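Putative modification methylase (Thermus thermophilus, PDB 2ZIG) probably transfers a methyl group from S-adenosyl-L-methionine to the N4 amino group of cytosine in DNA, as a member of the N(4)/N(6)-methyltransferase family. Local coordinates at residues 78-81 with 82-85; 114-117 with 118-122; 190-194 with 195-199. All coordinates share one frame; numbering follows the deposited sequence.

In the fold
Along the chain the three contacts follow in series; none encloses or crosses another, and each joins one short segment to the next, so no long loop is closed. Contact 1 is the C-terminal part of helix 66-86, which leads into strand 91-97 of the central mixed sheet. Contact 2 begins helix 115-125, ahead of strand 129-137, and touches contact 1 where Ile119 packs on Trp80; their centres are 15 Å apart. Contact 3 starts helix 194-200 after strand 167-174 and helix 184-190, with its centre about 30 Å from those of the other two. Contacts 2 and 3 both also meet the second subunit.

Contact 1. Residues 78-81 with 82-85; sequences RVWR and EVFR
With CG2 anti to its carbonyl carbon and CG1 anti to its backbone N (chi1 166°), Val83 sets CG2 over the preceding turn, 3.4 Å from Val79 O. Val83 CG2 also lies 4.4 Å from Val79 CG1 and comes up at the edge of the Trp80 indole, near the ring plane, beside CE3. Phe84 also has CG anti to its backbone N, and its CB rests against Trp80 O while the ring leads off to Phe128, which it meets edge-to-face, and Lys175, with which it makes a cation-pi contact. The backbone beneath is regular: Val83 N bonds to Val79 O at 3.0 Å and Phe84 N to Trp80 O at 2.9 Å, whereas Arg85 N to Arg81 O is longer and more bent, with an N-H...O angle of 141°. On another side of the helix Glu82, folded at chi2, presents its carboxylate to the edge of the Arg85 guanidinium, in plane; in this salt bridge the modelled 2.5 Å between Arg85 NH2 and Glu82 OE1 is very short, so its exact length is doubtful. Arg85 NH1 also bonds to Phe36 O, tying the helix to the chain after helix 29-34. Val79 lies close to Ala29, an S-adenosyl-L-methionine-binding residue. With Trp80 and Val83 packed on Leu93 of strand 91-97, the arrangement is that of an amphipathic helix on the central sheet of a Rossmann-like methyltransferase.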
# COMPACT_ATOMS: atom_id res chain seq x y z
N ARG B 78 -12.03 10.21 -13.10
CA ARG B 78 -12.24 10.94 -14.34
C ARG B 78 -10.95 11.65 -14.75
O ARG B 78 -10.72 11.91 -15.93
CB ARG B 78 -13.37 11.95 -14.18
CG ARG B 78 -14.76 11.32 -14.15
CD ARG B 78 -15.83 12.40 -14.12
NE ARG B 78 -15.64 13.29 -12.98
CZ ARG B 78 -16.33 14.41 -12.77
NH1 ARG B 78 -17.27 14.77 -13.62
NH2 ARG B 78 -16.07 15.15 -11.70
N VAL B 79 -10.12 11.95 -13.76
CA VAL B 79 -8.84 12.60 -14.01
C VAL B 79 -7.84 11.54 -14.49
O VAL B 79 -7.12 11.75 -15.47
CB VAL B 79 -8.29 13.26 -12.73
CG1 VAL B 79 -6.91 13.85 -12.99
CG2 VAL B 79 -9.25 14.35 -12.27
N TRP B 80 -7.80 10.40 -13.81
CA TRP B 80 -6.89 9.32 -14.18
C TRP B 80 -7.19 8.86 -15.62
O TRP B 80 -6.29 8.46 -16.35
CB TRP B 80 -7.03 8.13 -13.21
CG TRP B 80 -6.91 8.44 -11.73
CD1 TRP B 80 -7.59 7.82 -10.71
CD2 TRP B 80 -6.08 9.43 -11.10
NE1 TRP B 80 -7.23 8.36 -9.50
CE2 TRP B 80 -6.30 9.34 -9.71
CE3 TRP B 80 -5.16 10.38 -11.58
CZ2 TRP B 80 -5.64 10.17 -8.78
CZ3 TRP B 80 -4.50 11.20 -10.66
CH2 TRP B 80 -4.75 11.09 -9.28
N ARG B 81 -8.47 8.93 -16.01
CA ARG B 81 -8.87 8.53 -17.37
C ARG B 81 -8.20 9.41 -18.41
O ARG B 81 -7.68 8.91 -19.40
CB ARG B 81 -10.39 8.63 -17.56
CG ARG B 81 -11.16 7.43 -17.06
CD ARG B 81 -12.51 7.33 -17.76
NE ARG B 81 -13.31 6.23 -17.21
CZ ARG B 81 -13.79 6.21 -15.97
NH1 ARG B 81 -13.56 7.22 -15.15
NH2 ARG B 81 -14.49 5.16 -15.55
N GLU B 82 -8.24 10.72 -18.20
CA GLU B 82 -7.60 11.64 -19.13
C GLU B 82 -6.09 11.43 -19.11
O GLU B 82 -5.44 11.46 -20.15
CB GLU B 82 -7.93 13.09 -18.78
CG GLU B 82 -9.34 13.53 -19.13
CD GLU B 82 -9.69 13.20 -20.57
OE1 GLU B 82 -8.92 13.56 -21.47
OE2 GLU B 82 -10.75 12.59 -20.79
N VAL B 83 -5.53 11.24 -17.91
CA VAL B 83 -4.10 11.02 -17.79
C VAL B 83 -3.70 9.81 -18.63
O VAL B 83 -2.70 9.85 -19.35
CB VAL B 83 -3.68 10.75 -16.32
CG1 VAL B 83 -2.24 10.18 -16.27
CG2 VAL B 83 -3.77 12.04 -15.51
N PHE B 84 -4.49 8.75 -18.56
CA PHE B 84 -4.17 7.55 -19.31
C PHE B 84 -4.15 7.83 -20.81
O PHE B 84 -3.37 7.24 -21.56
CB PHE B 84 -5.19 6.45 -19.00
CG PHE B 84 -4.92 5.15 -19.71
CD1 PHE B 84 -5.43 4.92 -20.99
CD2 PHE B 84 -4.15 4.17 -19.12
CE1 PHE B 84 -5.17 3.72 -21.66
CE2 PHE B 84 -3.88 2.97 -19.78
CZ PHE B 84 -4.39 2.75 -21.06
N ARG B 85 -5.01 8.75 -21.24
CA ARG B 85 -5.10 9.11 -22.64
C ARG B 85 -3.97 10.04 -23.05
O ARG B 85 -3.42 9.93 -24.15
CB ARG B 85 -6.46 9.76 -22.90
CG ARG B 85 -6.94 9.66 -24.32
CD ARG B 85 -6.87 11.00 -24.99
NE ARG B 85 -7.53 12.03 -24.20
CZ ARG B 85 -7.50 13.32 -24.51
NH1 ARG B 85 -6.85 13.73 -25.59
NH2 ARG B 85 -8.10 14.21 -23.72

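Contact 2. Residues 114-117 with 118-122; sequences PLHA and DIQVR
Ile119 CB lies 3.5 Å from Leu115 O. From there Ile119 CG1, anti to the carbonyl carbon (chi1 -61°), meets Leu115 CD2 at 3.8 Å; its modelled approach to Leu115 O is unusually short for carbon and oxygen, and so doubtful. At the tip, Ile119 CD1 lies 3.9 Å from Leu115 CD2, the two side chains lying side by side and pointing the same way. The tip also packs on Trp80 of helix 66-86, and Leu73 and Leu76 of that helix and Ile95 of the sheet pack on the same side chain. An alanine here would remove everything beyond CB and is likely to leave a gap between Leu115 and Trp80, weakening the join between the two helices. Beneath the side chain, Ile119 N donates to Leu115 O at 3.0 Å. Elsewhere on the helix, Gln120 NE2 approaches His116 CD2 to 3.5 Å, with the amide turned 32° from the imidazole. At the start of the helix, Asp118 N bonds to Pro114 O, and Asp118 OD2 lies 3.7 Å from Pro114 CG. Farther out, Asp99 bonds to His116 ND1, Asn130 to Gln120 OE1 and Tyr69 to Asp118 OD2. From the second subunit, His116 bonds to His116 NE2 and Arg124 pairs with Asp118 OD1. These are the first two turns of helix 115-125, with Pro114 at the N-cap, set among the central sheet, helix 66-86 and the equivalent helix of the second subunit in a dimer interface.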
# COMPACT_ATOMS: atom_id res chain seq x y z
N PRO B 114 -8.26 3.68 3.40
CA PRO B 114 -7.14 3.18 2.60
C PRO B 114 -7.07 3.83 1.21
O PRO B 114 -7.12 3.15 0.19
CB PRO B 114 -7.42 1.68 2.52
CG PRO B 114 -8.92 1.65 2.43
CD PRO B 114 -9.34 2.68 3.47
N LEU B 115 -6.95 5.15 1.19
CA LEU B 115 -6.89 5.92 -0.05
C LEU B 115 -5.97 5.36 -1.12
O LEU B 115 -6.37 5.23 -2.28
CB LEU B 115 -6.47 7.36 0.25
CG LEU B 115 -7.29 8.51 -0.34
CD1 LEU B 115 -6.41 9.75 -0.38
CD2 LEU B 115 -7.80 8.16 -1.74
N HIS B 116 -4.73 5.05 -0.75
CA HIS B 116 -3.76 4.55 -1.72
C HIS B 116 -4.22 3.24 -2.35
O HIS B 116 -4.00 3.00 -3.54
CB HIS B 116 -2.38 4.35 -1.07
CG HIS B 116 -2.22 3.01 -0.41
ND1 HIS B 116 -2.73 2.72 0.83
CD2 HIS B 116 -1.63 1.87 -0.86
CE1 HIS B 116 -2.47 1.45 1.13
NE2 HIS B 116 -1.81 0.92 0.12
N ALA B 117 -4.86 2.39 -1.55
CA ALA B 117 -5.33 1.10 -2.05
C ALA B 117 -6.52 1.27 -2.99
O ALA B 117 -6.61 0.58 -4.00
CB ALA B 117 -5.70 0.19 -0.88
N ASP B 118 -7.43 2.18 -2.65
CA ASP B 118 -8.59 2.43 -3.49
C ASP B 118 -8.12 2.99 -4.82
O ASP B 118 -8.67 2.65 -5.88
CB ASP B 118 -9.55 3.42 -2.81
CG ASP B 118 -10.49 2.73 -1.83
OD1 ASP B 118 -11.23 1.83 -2.28
OD2 ASP B 118 -10.49 3.08 -0.63
N ILE B 119 -7.08 3.83 -4.78
CA ILE B 119 -6.54 4.43 -5.98
C ILE B 119 -5.90 3.35 -6.86
O ILE B 119 -6.18 3.28 -8.06
CB ILE B 119 -5.47 5.51 -5.65
CG1 ILE B 119 -6.10 6.64 -4.82
CG2 ILE B 119 -4.86 6.07 -6.93
CD1 ILE B 119 -7.17 7.39 -5.53
N GLN B 120 -5.05 2.51 -6.26
CA GLN B 120 -4.39 1.44 -7.01
C GLN B 120 -5.39 0.55 -7.73
O GLN B 120 -5.24 0.26 -8.91
CB GLN B 120 -3.53 0.56 -6.10
CG GLN B 120 -2.14 1.09 -5.83
CD GLN B 120 -1.28 0.11 -5.06
OE1 GLN B 120 -0.36 -0.49 -5.60
NE2 GLN B 120 -1.59 -0.06 -3.79
N VAL B 121 -6.40 0.11 -7.00
CA VAL B 121 -7.42 -0.77 -7.56
C VAL B 121 -8.15 -0.11 -8.73
O VAL B 121 -8.20 -0.64 -9.83
CB VAL B 121 -8.42 -1.17 -6.46
CG1 VAL B 121 -9.60 -1.93 -7.05
CG2 VAL B 121 -7.71 -2.03 -5.42
N ARG B 122 -8.71 1.07 -8.49
CA ARG B 122 -9.44 1.78 -9.54
C ARG B 122 -8.60 2.07 -10.78
O ARG B 122 -9.14 2.13 -11.89
CB ARG B 122 -10.03 3.06 -8.97
CG ARG B 122 -11.17 2.81 -7.99
CD ARG B 122 -11.51 4.05 -7.20
NE ARG B 122 -12.74 3.91 -6.43
CZ ARG B 122 -13.95 4.23 -6.89
NH1 ARG B 122 -14.09 4.72 -8.11
NH2 ARG B 122 -15.02 4.07 -6.11

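Contact 3. Residues 190-194 with 195-199; sequences SRLPK and EDFHR
Pro193 and Asp196 meet where the loop enters helix 194-200: carboxylate OD2 of Asp196 lies 3.2 Å from Pro193 CD and 3.3 Å from Pro193 CG, the two side chains crossing at a slant. Asp196 CG stands anti to its carbonyl carbon (chi1 -58°), which brings OD2 to the CG and CD atoms of the proline. Beside this pair, Lys194 and His198, one turn apart, run side by side in the same direction. Lys194 CG comes to the imidazole at its edge, in plane, 3.5 Å from His198 CD2, and this CD2 is also 3.2 Å from Lys194 O. A face of that imidazole takes Phe197 CD2, 4.0 Å above the plane and offset toward the rim. Leu192 CB touches Phe197 CB at 4.3 Å.

These contacts lie at the start of a helix with Pro193 at its N-cap, where the first backbone bonds are nearly straight: Phe197 N to Pro193 O at 172° and His198 N to Lys194 O at 173°. Further along the same helix Arg199 bridges two acids. Arg199 NH2 pairs with Glu195 OE1 at 3.1 Å, whereas Asp196 OD1 lies well out of the guanidinium plane and interacts with NH1 by charge alone. Farther out, Leu192 and Pro193 pack on Arg230 of helix 222-232, and the Phe197 ring stacks on Phe201. Tyr157 of the second subunit meets Phe197 edge-to-face and packs against Lys194, while Leu192 makes backbone hydrogen bonds to that subunit.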
# COMPACT_ATOMS: atom_id res chain seq x y z
N SER B 190 20.21 12.34 -19.23
CA SER B 190 19.31 11.86 -18.20
C SER B 190 19.86 10.69 -17.42
O SER B 190 19.29 10.28 -16.41
CB SER B 190 17.98 11.46 -18.82
OG SER B 190 17.49 12.48 -19.66
N ARG B 191 20.97 10.13 -17.89
CA ARG B 191 21.58 9.00 -17.21
C ARG B 191 21.90 9.43 -15.79
O ARG B 191 22.41 10.53 -15.56
CB ARG B 191 22.86 8.56 -17.94
CG ARG B 191 23.59 7.40 -17.28
CD ARG B 191 24.77 6.94 -18.11
NE ARG B 191 24.36 6.45 -19.42
CZ ARG B 191 24.74 6.99 -20.58
NH1 ARG B 191 25.56 8.03 -20.60
NH2 ARG B 191 24.31 6.47 -21.72
N LEU B 192 21.59 8.57 -14.83
CA LEU B 192 21.85 8.88 -13.44
C LEU B 192 23.19 8.35 -12.98
O LEU B 192 23.58 7.23 -13.34
CB LEU B 192 20.75 8.29 -12.55
CG LEU B 192 19.41 9.02 -12.55
CD1 LEU B 192 18.34 8.14 -11.97
CD2 LEU B 192 19.54 10.29 -11.75
N PRO B 193 23.92 9.15 -12.18
CA PRO B 193 25.23 8.71 -11.68
C PRO B 193 24.92 7.49 -10.81
O PRO B 193 23.83 7.39 -10.23
CB PRO B 193 25.70 9.89 -10.83
CG PRO B 193 24.98 11.06 -11.44
CD PRO B 193 23.61 10.50 -11.70
N LYS B 194 25.87 6.57 -10.72
CA LYS B 194 25.67 5.35 -9.94
C LYS B 194 25.15 5.64 -8.53
O LYS B 194 24.20 5.01 -8.07
CB LYS B 194 26.98 4.57 -9.87
CG LYS B 194 26.88 3.22 -9.18
CD LYS B 194 28.24 2.51 -9.13
CE LYS B 194 28.76 2.16 -10.53
NZ LYS B 194 29.02 3.37 -11.39
N GLU B 195 25.76 6.61 -7.85
CA GLU B 195 25.35 6.93 -6.49
C GLU B 195 23.86 7.27 -6.36
O GLU B 195 23.17 6.73 -5.50
CB GLU B 195 26.18 8.09 -5.94
CG GLU B 195 25.85 8.41 -4.48
CD GLU B 195 26.64 9.58 -3.92
OE1 GLU B 195 26.44 10.72 -4.40
OE2 GLU B 195 27.47 9.36 -3.01
N ASP B 196 23.37 8.16 -7.21
CA ASP B 196 21.98 8.55 -7.15
C ASP B 196 21.06 7.39 -7.53
O ASP B 196 20.04 7.15 -6.87
CB ASP B 196 21.71 9.73 -8.08
CG ASP B 196 22.58 10.94 -7.77
OD1 ASP B 196 22.74 11.26 -6.57
OD2 ASP B 196 23.10 11.57 -8.72
N PHE B 197 21.44 6.67 -8.57
CA PHE B 197 20.64 5.54 -9.04
C PHE B 197 20.29 4.58 -7.91
O PHE B 197 19.13 4.24 -7.70
CB PHE B 197 21.38 4.78 -10.13
CG PHE B 197 20.57 3.69 -10.77
CD1 PHE B 197 19.78 3.96 -11.88
CD2 PHE B 197 20.58 2.41 -10.24
CE1 PHE B 197 19.00 2.97 -12.46
CE2 PHE B 197 19.80 1.41 -10.81
CZ PHE B 197 19.01 1.68 -11.92
N HIS B 198 21.31 4.14 -7.19
CA HIS B 198 21.10 3.20 -6.09
C HIS B 198 20.32 3.82 -4.94
O HIS B 198 19.55 3.14 -4.28
CB HIS B 198 22.44 2.63 -5.63
CG HIS B 198 23.07 1.73 -6.66
ND1 HIS B 198 22.44 0.59 -7.12
CD2 HIS B 198 24.21 1.85 -7.38
CE1 HIS B 198 23.17 0.04 -8.08
NE2 HIS B 198 24.24 0.79 -8.26
N ARG B 199 20.51 5.12 -4.73
CA ARG B 199 19.77 5.79 -3.68
C ARG B 199 18.29 5.97 -4.07
O ARG B 199 17.41 5.79 -3.24
CB ARG B 199 20.37 7.16 -3.39
CG ARG B 199 19.70 7.90 -2.24
CD ARG B 199 20.26 9.30 -2.14
NE ARG B 199 21.71 9.29 -2.26
CZ ARG B 199 22.41 10.25 -2.86
NH1 ARG B 199 21.77 11.29 -3.38
NH2 ARG B 199 23.73 10.16 -2.95